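Local coordinates for malate Synthase (Haloferax volcanii, PDB 3OYZ) that condenses acetyl-CoA with glyoxylate and hydrolyses the malyl-CoA intermediate to malate and CoA in the glyoxylate cycle, using magnesium, at the interface of chains A and B. Numbering follows the deposited sequence. Chains: chain A/B, Malate Synthase.

Contact 1: the interface of chains A and B. Residues chain A 12, 40, 269, 272-273; chain B 401, 405, 412, 416, 419-420.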
loop_
_atom_site.group_PDB
_atom_site.type_symbol
_atom_site.label_atom_id
_atom_site.label_comp_id
_atom_site.label_asym_id
_atom_site.label_seq_id
_atom_site.Cartn_x
_atom_site.Cartn_y
_atom_site.Cartn_z
ATOM N N ARG A 12 21.937 -0.706 9.884
ATOM C CA ARG A 12 21.647 0.712 9.703
ATOM C C ARG A 12 22.094 1.198 8.358
ATOM O O ARG A 12 21.453 2.101 7.811
ATOM C CB ARG A 12 22.426 1.559 10.762
ATOM C CG ARG A 12 21.953 1.300 12.196
ATOM C CD ARG A 12 22.921 1.977 13.203
ATOM N NE ARG A 12 24.173 1.225 13.163
ATOM C CZ ARG A 12 25.268 1.600 13.836
ATOM N NH1 ARG A 12 25.245 2.717 14.562
ATOM N NH2 ARG A 12 26.329 0.806 13.835
ATOM N N MET A 40 31.993 5.300 13.531
ATOM C CA MET A 40 30.722 5.769 13.046
ATOM C C MET A 40 30.851 6.000 11.569
ATOM O O MET A 40 29.836 6.109 10.870
ATOM C CB MET A 40 30.290 7.038 13.775
ATOM C CG MET A 40 29.666 6.688 15.093
ATOM S SD MET A 40 28.039 5.886 15.047
ATOM C CE MET A 40 27.650 5.946 16.801
ATOM N N THR A 269 23.889 7.227 12.743
ATOM C CA THR A 269 23.448 7.963 13.933
ATOM C C THR A 269 21.948 8.130 13.994
ATOM O O THR A 269 21.344 8.107 15.063
ATOM C CB THR A 269 23.941 9.463 13.883
ATOM O OG1 THR A 269 25.256 9.529 13.329
ATOM C CG2 THR A 269 23.945 10.070 15.243
ATOM N N LEU A 272 19.612 5.761 16.216
ATOM C CA LEU A 272 20.008 5.784 17.618
ATOM C C LEU A 272 19.131 6.760 18.401
ATOM O O LEU A 272 18.864 7.875 17.972
ATOM C CB LEU A 272 21.507 6.083 17.732
ATOM C CG LEU A 272 22.437 5.073 17.040
ATOM C CD1 LEU A 272 23.874 5.448 17.276
ATOM C CD2 LEU A 272 22.242 3.608 17.412
ATOM N N PRO A 273 18.603 6.334 19.548
ATOM C CA PRO A 273 17.785 7.308 20.264
ATOM C C PRO A 273 18.592 8.517 20.794
ATOM O O PRO A 273 19.810 8.451 20.904
ATOM C CB PRO A 273 17.137 6.474 21.374
ATOM C CG PRO A 273 17.962 5.227 21.511
ATOM C CD PRO A 273 18.762 5.047 20.255
ATOM N N LEU B 401 17.847 -2.095 19.064
ATOM C CA LEU B 401 18.762 -1.686 18.046
ATOM C C LEU B 401 20.071 -1.216 18.693
ATOM O O LEU B 401 21.135 -1.561 18.205
ATOM C CB LEU B 401 18.158 -0.555 17.221
ATOM C CG LEU B 401 19.269 0.144 16.480
ATOM C CD1 LEU B 401 19.649 -0.552 15.234
ATOM C CD2 LEU B 401 18.907 1.553 16.112
ATOM N N VAL B 405 23.821 -3.027 18.048
ATOM C CA VAL B 405 24.911 -2.201 17.581
ATOM C C VAL B 405 26.105 -2.254 18.550
ATOM O O VAL B 405 27.235 -2.464 18.145
ATOM C CB VAL B 405 24.466 -0.739 17.454
ATOM C CG1 VAL B 405 25.718 0.131 17.332
ATOM C CG2 VAL B 405 23.588 -0.510 16.223
ATOM N N GLN B 412 32.799 1.026 17.709
ATOM C CA GLN B 412 31.930 2.173 17.885
ATOM C C GLN B 412 31.731 2.392 19.374
ATOM O O GLN B 412 31.081 3.361 19.728
ATOM C CB GLN B 412 30.552 1.945 17.204
ATOM C CG GLN B 412 30.559 2.403 15.752
ATOM C CD GLN B 412 29.232 2.202 14.982
ATOM O OE1 GLN B 412 28.204 1.856 15.552
ATOM N NE2 GLN B 412 29.264 2.505 13.702
ATOM N N LEU B 416 29.995 5.846 21.232
ATOM C CA LEU B 416 28.665 5.667 21.821
ATOM C C LEU B 416 28.696 6.097 23.292
ATOM O O LEU B 416 27.734 6.680 23.820
ATOM C CB LEU B 416 28.160 4.223 21.668
ATOM C CG LEU B 416 27.830 3.752 20.237
ATOM C CD1 LEU B 416 27.735 2.233 20.242
ATOM C CD2 LEU B 416 26.526 4.353 19.731
ATOM N N ARG B 419 28.692 9.816 23.082
ATOM C CA ARG B 419 27.333 10.278 22.782
ATOM C C ARG B 419 26.362 10.112 23.961
ATOM O O ARG B 419 25.581 11.029 24.205
ATOM C CB ARG B 419 26.831 9.748 21.412
ATOM C CG ARG B 419 25.399 9.231 21.362
ATOM C CD ARG B 419 24.987 8.585 20.003
ATOM N NE ARG B 419 23.544 8.771 19.840
ATOM C CZ ARG B 419 22.997 9.754 19.124
ATOM N NH1 ARG B 419 23.785 10.602 18.478
ATOM N NH2 ARG B 419 21.677 9.901 19.052
ATOM N N TYR B 420 26.427 9.012 24.713
ATOM C CA TYR B 420 25.513 8.789 25.831
ATOM C C TYR B 420 26.018 8.971 27.270
ATOM O O TYR B 420 25.210 9.218 28.176
ATOM C CB TYR B 420 24.870 7.396 25.781
ATOM C CG TYR B 420 24.016 7.182 24.550
ATOM C CD1 TYR B 420 22.793 7.830 24.397
ATOM C CD2 TYR B 420 24.467 6.371 23.517
ATOM C CE1 TYR B 420 22.021 7.657 23.238
ATOM C CE2 TYR B 420 23.717 6.195 22.363
ATOM C CZ TYR B 420 22.496 6.823 22.240
ATOM O OH TYR B 420 21.785 6.609 21.095
#

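Contact 2: the interface of chains A and B. Residues chain A 12, 39-40, 42, 268; chain B 409, 411-412, 415.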
loop_
_atom_site.group_PDB
_atom_site.type_symbol
_atom_site.label_atom_id
_atom_site.label_comp_id
_atom_site.label_asym_id
_atom_site.label_seq_id
_atom_site.Cartn_x
_atom_site.Cartn_y
_atom_site.Cartn_z
ATOM N N ARG A 12 21.937 -0.706 9.884
ATOM C CA ARG A 12 21.647 0.712 9.703
ATOM C C ARG A 12 22.094 1.198 8.358
ATOM O O ARG A 12 21.453 2.101 7.811
ATOM C CB ARG A 12 22.426 1.559 10.762
ATOM C CG ARG A 12 21.953 1.300 12.196
ATOM C CD ARG A 12 22.921 1.977 13.203
ATOM N NE ARG A 12 24.173 1.225 13.163
ATOM C CZ ARG A 12 25.268 1.600 13.836
ATOM N NH1 ARG A 12 25.245 2.717 14.562
ATOM N NH2 ARG A 12 26.329 0.806 13.835
ATOM N N GLY A 39 34.662 2.943 13.227
ATOM C CA GLY A 39 33.686 3.638 14.066
ATOM C C GLY A 39 32.426 4.069 13.296
ATOM O O GLY A 39 31.859 3.323 12.495
ATOM N N MET A 40 31.993 5.300 13.531
ATOM C CA MET A 40 30.722 5.769 13.046
ATOM C C MET A 40 30.851 6.000 11.569
ATOM O O MET A 40 29.836 6.109 10.870
ATOM C CB MET A 40 30.290 7.038 13.775
ATOM C CG MET A 40 29.666 6.688 15.093
ATOM S SD MET A 40 28.039 5.886 15.047
ATOM C CE MET A 40 27.650 5.946 16.801
ATOM N N ALA A 42 32.161 3.761 9.620
ATOM C CA ALA A 42 32.174 2.467 8.909
ATOM C C ALA A 42 30.751 1.883 8.870
ATOM O O ALA A 42 30.040 1.965 9.855
ATOM C CB ALA A 42 33.090 1.494 9.576
ATOM N N ASN A 268 24.292 6.054 10.256
ATOM C CA ASN A 268 24.656 5.318 11.499
ATOM C C ASN A 268 24.109 5.925 12.780
ATOM O O ASN A 268 23.835 5.227 13.779
ATOM C CB ASN A 268 26.176 5.143 11.646
ATOM C CG ASN A 268 26.701 3.889 10.998
ATOM O OD1 ASN A 268 25.979 2.884 10.876
ATOM N ND2 ASN A 268 27.953 3.947 10.524
ATOM N N ARG B 409 29.412 -3.934 17.152
ATOM C CA ARG B 409 30.266 -2.874 16.659
ATOM C C ARG B 409 31.278 -2.416 17.744
ATOM O O ARG B 409 31.235 -1.272 18.185
ATOM C CB ARG B 409 29.415 -1.743 16.074
ATOM C CG ARG B 409 28.652 -2.084 14.760
ATOM C CD ARG B 409 29.584 -2.542 13.625
ATOM N NE ARG B 409 30.615 -1.582 13.218
ATOM C CZ ARG B 409 30.411 -0.588 12.370
ATOM N NH1 ARG B 409 29.216 -0.432 11.818
ATOM N NH2 ARG B 409 31.379 0.249 12.032
ATOM N N ASP B 411 34.192 -1.410 17.590
ATOM C CA ASP B 411 34.794 -0.201 17.048
ATOM C C ASP B 411 34.028 1.102 17.213
ATOM O O ASP B 411 34.508 2.155 16.798
ATOM C CB ASP B 411 35.079 -0.406 15.554
ATOM C CG ASP B 411 33.784 -0.525 14.694
ATOM O OD1 ASP B 411 33.596 0.217 13.714
ATOM O OD2 ASP B 411 32.939 -1.380 14.976
ATOM N N GLN B 412 32.799 1.026 17.709
ATOM C CA GLN B 412 31.930 2.173 17.885
ATOM C C GLN B 412 31.731 2.392 19.374
ATOM O O GLN B 412 31.081 3.361 19.728
ATOM C CB GLN B 412 30.552 1.945 17.204
ATOM C CG GLN B 412 30.559 2.403 15.752
ATOM C CD GLN B 412 29.232 2.202 14.982
ATOM O OE1 GLN B 412 28.204 1.856 15.552
ATOM N NE2 GLN B 412 29.264 2.505 13.702
ATOM N N GLU B 415 32.692 6.175 20.563
ATOM C CA GLU B 415 31.740 7.219 20.175
ATOM C C GLU B 415 30.376 7.058 20.844
ATOM O O GLU B 415 29.705 8.051 21.086
ATOM C CB GLU B 415 31.622 7.386 18.668
ATOM C CG GLU B 415 32.908 7.899 18.036
ATOM C CD GLU B 415 33.023 7.572 16.554
ATOM O OE1 GLU B 415 32.807 8.495 15.733
ATOM O OE2 GLU B 415 33.333 6.410 16.202
#

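Contact 3: the interface of chains A and B. Residues chain A 274, 278-280, 282; chain B 338, 340.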
loop_
_atom_site.group_PDB
_atom_site.type_symbol
_atom_site.label_atom_id
_atom_site.label_comp_id
_atom_site.label_asym_id
_atom_site.label_seq_id
_atom_site.Cartn_x
_atom_site.Cartn_y
_atom_site.Cartn_z
ATOM N N PRO A 274 17.950 9.659 21.067
ATOM C CA PRO A 274 18.755 10.809 21.474
ATOM C C PRO A 274 19.399 10.750 22.887
ATOM O O PRO A 274 18.998 9.961 23.768
ATOM C CB PRO A 274 17.758 11.977 21.367
ATOM C CG PRO A 274 16.639 11.448 20.461
ATOM C CD PRO A 274 16.531 10.038 20.967
ATOM N N SER A 278 13.171 16.283 25.107
ATOM C CA SER A 278 13.193 17.433 24.224
ATOM C C SER A 278 11.714 17.649 23.880
ATOM O O SER A 278 11.041 16.708 23.444
ATOM C CB SER A 278 14.097 17.097 23.042
ATOM O OG SER A 278 13.860 17.942 21.948
ATOM N N TRP A 279 11.168 18.821 24.204
ATOM C CA TRP A 279 9.771 19.153 23.926
ATOM C C TRP A 279 9.669 19.947 22.629
ATOM O O TRP A 279 10.530 20.771 22.361
ATOM C CB TRP A 279 9.143 19.926 25.091
ATOM C CG TRP A 279 8.705 19.075 26.269
ATOM C CD1 TRP A 279 9.480 18.681 27.325
ATOM C CD2 TRP A 279 7.396 18.494 26.488
ATOM N NE1 TRP A 279 8.725 17.924 28.208
ATOM C CE2 TRP A 279 7.448 17.795 27.716
ATOM C CE3 TRP A 279 6.182 18.525 25.780
ATOM C CZ2 TRP A 279 6.341 17.078 28.225
ATOM C CZ3 TRP A 279 5.089 17.856 26.291
ATOM C CH2 TRP A 279 5.169 17.143 27.513
ATOM N N LEU A 280 8.667 19.706 21.792
ATOM C CA LEU A 280 8.533 20.469 20.553
ATOM C C LEU A 280 7.205 21.201 20.576
ATOM O O LEU A 280 6.223 20.689 21.125
ATOM C CB LEU A 280 8.664 19.594 19.295
ATOM C CG LEU A 280 9.919 18.721 19.203
ATOM C CD1 LEU A 280 9.795 17.652 18.112
ATOM C CD2 LEU A 280 11.183 19.553 18.987
ATOM N N ASP A 282 4.472 22.978 17.996
ATOM C CA ASP A 282 4.169 22.711 16.590
ATOM C C ASP A 282 3.341 23.808 15.923
ATOM O O ASP A 282 3.063 23.704 14.721
ATOM C CB ASP A 282 3.536 21.321 16.364
ATOM C CG ASP A 282 4.546 20.150 16.475
ATOM O OD1 ASP A 282 5.553 20.098 15.715
ATOM O OD2 ASP A 282 4.299 19.260 17.333
ATOM N N SER B 338 4.698 17.977 21.506
ATOM C CA SER B 338 5.064 16.571 21.660
ATOM C C SER B 338 6.382 16.468 22.406
ATOM O O SER B 338 7.169 17.412 22.412
ATOM C CB SER B 338 5.177 15.872 20.303
ATOM O OG SER B 338 5.769 16.724 19.348
ATOM N N VAL B 340 9.990 14.170 22.863
ATOM C CA VAL B 340 10.898 13.332 22.095
ATOM C C VAL B 340 11.841 12.747 23.122
ATOM O O VAL B 340 12.842 13.378 23.477
ATOM C CB VAL B 340 11.678 14.136 21.040
ATOM C CG1 VAL B 340 12.797 13.299 20.404
ATOM C CG2 VAL B 340 10.754 14.627 19.950
#

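Contact 1: the interface of chains A and B
B:Tyr420 and B:Arg419 converge on A:Pro273 O, a backbone carbonyl, at a subunit interface of the malate synthase homotrimer. B:Tyr420 OH donates in the carbonyl plane onto a lone pair of A:Pro273 O at 2.7 Å. B:Arg419 NH2 reaches A:Pro273 O from above that plane at 3.0 Å. The donors are tied together by a nearly straight bond of 3.1 Å from B:Arg419 NE to B:Tyr420 OH, which probably turns the hydroxyl hydrogen toward the carbonyl. B:Arg419 CG lies over one face of the ring, toward its rim.

A second polar pair meets tip to tip: A:Arg12 NH2 donates 2.8 Å to the amide oxygen B:Gln412 OE1, in the guanidinium plane, although the two flat groups stand 76° apart. A bend at chi3 (-70°) turns the end of the arginine, and B:Val405 CG2 caps the centre of one guanidinium face.

In the apolar middle, B:Leu416 CD2 touches the methyl A:Met40 CE at 3.5 Å and A:Leu272 CD1 at 3.8 Å, both side chains crossing it at about right angles. A:Thr269 CG2 abuts the guanidinium of B:Arg419.

Chain B contributes helices 397-408 and 413-420 with the turn 410-412 between; chain A gives the end of helix 261-269, the loop after it, turn 39-41 and the A:Arg12 loop.

Contact 2: the interface of chains A and B
B:Arg409 grips A:Ala42 O end-on, at a subunit contact of this TIM-barrel enzyme of the HpcH/HpaI aldolase family where the 3-10 turns 39-41 of chain A and 410-412 of chain B meet. B:Arg409 NH2 and NH1 donate to A:Ala42 O at 3.1 and 3.2 Å, both from one side of its carbonyl plane, and A:Asn268 ND2 adds a bond from the other side.

The charged pairing lies within chain B. B:Asp411 takes B:Arg409 side-on, OD1 receiving NH2 at 2.8 Å and OD2 receiving NE, each on a syn lone pair. Bends at chi2 and chi3 (-58° and -59°) fold the arginine back toward this carboxylate; the two-point grip is likely to fix the rotation of the guanidinium. An alanine in place of B:Arg409 would probably leave B:Asp411 without its charge partner and deprive A:Ala42 O of both donors from across the interface.

Among the other polar bonds, B:Gln412 NE2 points almost straight (178° at H) at A:Gly39 O, 3.0 Å away and well out of that carbonyl's plane. The same amide nitrogen sits over the rim of one face of the B:Arg409 guanidinium. B:Glu415 OE2 accepts A:Met40 N on its syn side at 3.2 Å. A:Asn268 ND2 also bonds A:Met40 O at 2.9 Å, probably bracing the turn, while its OD1 lies over the guanidinium of A:Arg12.

The A:Met40 and B:Glu415 side chains slide past each other in opposite directions, with A:Met40 CG 3.8 Å from B:Glu415 CD.

Contact 3: the interface of chains A and B
The indole of A:Trp279, at an intermolecular antiparallel beta bridge, brings the CE3 corner of its six-membered ring to 3.7 Å from B:Ser338 O; the carbonyl oxygen lies to one side of the ring plane and beyond the rim, not over the ring. The residue hides essentially no surface against chain B, and the ring adds little to the contact. A second flat group, the carboxylate of A:Asp282, has OD2 3.6 Å from the hydroxyl B:Ser338 OG, a loose approach.

The bridge joins strand 279-281 of chain A to strand 337-339 of chain B, pairing A:Leu280 with B:Ser338. A:Leu280 N donates to B:Ser338 O at 2.8 Å, and B:Ser338 N returns a bond of 3.1 Å to A:Leu280 O. Beyond the strand ends, B:Val340 N extends the ladder to A:Ser278 O at 2.8 Å; A:Ser278 follows a cis peptide bond.

Side-chain packing comes from A:Leu280 CD1, which meets B:Val340 CG2 at 3.7 Å, the two side chains crossing at a slant. CG2 reaches the leucine because it stands anti to its own carbonyl carbon, with CG1 anti to the backbone N (chi1 170°). B:Val340 CG1 faces A:Pro274 CG more distantly, at 4.3 Å.

Contacts 1 and 2 are two parts of one continuous surface, their centres about 7 Å apart, and share A:Arg12, A:Met40 and B:Gln412. Both press the C-terminal helical segment of chain B against chain A. Contact 3 lies about 20 Å from contact 1 and 26 Å from contact 2. Chain A thus meets chain B at a helical patch and, further along the same segment, at a strand pairing, in keeping with the homotrimer the protein forms. Asp388, the predicted proton acceptor, is about 25 Å from contact 1 (B:Asp388) and contact 2 (A:Asp388) and 37 Å from contact 3 (A:Asp388), so none lines the catalytic site directly.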